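Local coordinates for ribosome-associated protein Y (PSrp-1) (Clostridium acetobutylicum, PDB 3KA5) that probably helps pair 70S ribosomes into translationally inactive 100S dimers in stationary phase, the present chain being the C-terminal domain of this long-form hibernation-promoting factor, at residues B[27-31]-B[42-46]. Coordinates in Å, arbitrary orientation, origin at the centre of the assembly. Residues are numbered along the deposited sequence.
Sequences HNFFV and VVYKR
Residues 29-31 and 42-45 run antiparallel at 171°, their axes 4.6 Å apart, as the two arms of a beta hairpin. Phe30 and Val43 form the hydrogen-bonded pair (CA-CA 5.3 Å): Phe30 N donates to Val43 O at 2.8 Å, and Val43 N to Phe30 O at 3.0 Å. The non-hydrogen-bonded pairs on either side are closer, with CA-CA 4.0 Å for Phe29-Tyr44 and 4.5 Å for Val31-Val42. Beyond the last bridge, Lys45 N donates to Asn28 O at 3.3 Å, tying the loop residue to the strand.

Phe29, Val31, Val42 and Tyr44 share one face. Phe29 CB meets Tyr44 CB at 3.9 Å; with chi1 p in both, the rings diverge from there. Val31 CG2 lies 4.1 Å from Val42 CG2. On the other face Phe30 CB is 3.7 Å from Val43 CG2, and chi1 t leads the Phe30 ring away from Val43.

That second face packs on helix 15-25, Phe30 against Met22 and Leu25, Val43 against Ala18. The first meets the second subunit, Phe29 stacking on Phe29 of that chain, consistent with a long HPF joining two ribosomes by dimerising this domain. Strand 51-55 pairs antiparallel with the other side of 39-45, the central strand of three.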
# COMPACT_ATOMS: atom_id res chain seq x y z
N HIS B 27 9.94 0.14 8.25
CA HIS B 27 9.27 -0.56 7.16
C HIS B 27 9.70 -0.11 5.77
O HIS B 27 10.32 0.94 5.62
CB HIS B 27 7.76 -0.42 7.32
CG HIS B 27 7.21 -1.21 8.46
ND1 HIS B 27 6.42 -2.33 8.30
CD2 HIS B 27 7.39 -1.08 9.80
CE1 HIS B 27 6.14 -2.85 9.47
NE2 HIS B 27 6.72 -2.11 10.41
N ASN B 28 9.37 -0.93 4.77
CA ASN B 28 9.71 -0.68 3.36
C ASN B 28 8.56 -0.01 2.61
O ASN B 28 8.74 0.51 1.52
CB ASN B 28 10.08 -2.00 2.67
CG ASN B 28 11.40 -2.56 3.17
OD1 ASN B 28 11.73 -3.72 2.91
ND2 ASN B 28 12.17 -1.74 3.87
N PHE B 29 7.37 -0.05 3.19
CA PHE B 29 6.21 0.61 2.60
C PHE B 29 5.31 0.95 3.78
O PHE B 29 5.44 0.33 4.84
CB PHE B 29 5.52 -0.27 1.56
CG PHE B 29 4.76 -1.42 2.14
CD1 PHE B 29 3.45 -1.26 2.58
CD2 PHE B 29 5.34 -2.68 2.21
CE1 PHE B 29 2.73 -2.35 3.08
CE2 PHE B 29 4.63 -3.77 2.71
CZ PHE B 29 3.32 -3.60 3.14
N PHE B 30 4.43 1.92 3.62
CA PHE B 30 3.58 2.34 4.74
C PHE B 30 2.24 2.83 4.20
O PHE B 30 2.19 3.73 3.36
CB PHE B 30 4.33 3.46 5.50
CG PHE B 30 3.69 3.87 6.80
CD1 PHE B 30 3.83 3.08 7.94
CD2 PHE B 30 3.01 5.07 6.90
CE1 PHE B 30 3.31 3.50 9.16
CE2 PHE B 30 2.48 5.50 8.11
CZ PHE B 30 2.63 4.71 9.24
N VAL B 31 1.16 2.22 4.67
CA VAL B 31 -0.19 2.58 4.24
C VAL B 31 -0.75 3.62 5.20
O VAL B 31 -0.65 3.46 6.42
CB VAL B 31 -1.13 1.35 4.26
CG1 VAL B 31 -2.50 1.72 3.72
CG2 VAL B 31 -0.51 0.22 3.44
N VAL B 42 -0.07 5.09 -0.19
CA VAL B 42 0.99 4.20 0.24
C VAL B 42 2.34 4.80 -0.13
O VAL B 42 2.57 5.13 -1.30
CB VAL B 42 0.87 2.81 -0.43
CG1 VAL B 42 1.96 1.88 0.10
CG2 VAL B 42 -0.52 2.22 -0.15
N VAL B 43 3.22 4.99 0.85
CA VAL B 43 4.54 5.51 0.56
C VAL B 43 5.48 4.31 0.63
O VAL B 43 5.19 3.33 1.33
CB VAL B 43 5.01 6.61 1.56
CG1 VAL B 43 4.29 7.91 1.27
CG2 VAL B 43 4.75 6.18 2.99
N TYR B 44 6.58 4.38 -0.10
CA TYR B 44 7.54 3.29 -0.11
C TYR B 44 8.91 3.81 -0.48
O TYR B 44 9.04 4.92 -1.01
CB TYR B 44 7.08 2.20 -1.09
CG TYR B 44 7.05 2.66 -2.54
CD1 TYR B 44 8.14 2.44 -3.38
CD2 TYR B 44 5.95 3.33 -3.05
CE1 TYR B 44 8.13 2.89 -4.70
CE2 TYR B 44 5.93 3.79 -4.37
CZ TYR B 44 7.02 3.57 -5.19
OH TYR B 44 7.01 4.02 -6.49
N LYS B 45 9.94 3.03 -0.19
CA LYS B 45 11.30 3.42 -0.51
C LYS B 45 11.70 2.72 -1.80
O LYS B 45 11.55 1.51 -1.92
CB LYS B 45 12.24 3.02 0.63
CG LYS B 45 13.63 3.64 0.52
CD LYS B 45 14.37 3.55 1.84
CE LYS B 45 15.62 4.41 1.80
NZ LYS B 45 16.31 4.45 3.12
N ARG B 46 12.20 3.49 -2.76
CA ARG B 46 12.62 2.92 -4.04
C ARG B 46 14.13 2.96 -4.21
O ARG B 46 14.78 3.94 -3.83
CB ARG B 46 11.94 3.67 -5.19
CG ARG B 46 11.65 5.14 -4.91
CD ARG B 46 10.91 5.81 -6.06
NE ARG B 46 11.81 6.32 -7.09
CZ ARG B 46 11.41 6.90 -8.22
NH1 ARG B 46 10.11 7.06 -8.47
NH2 ARG B 46 12.30 7.34 -9.09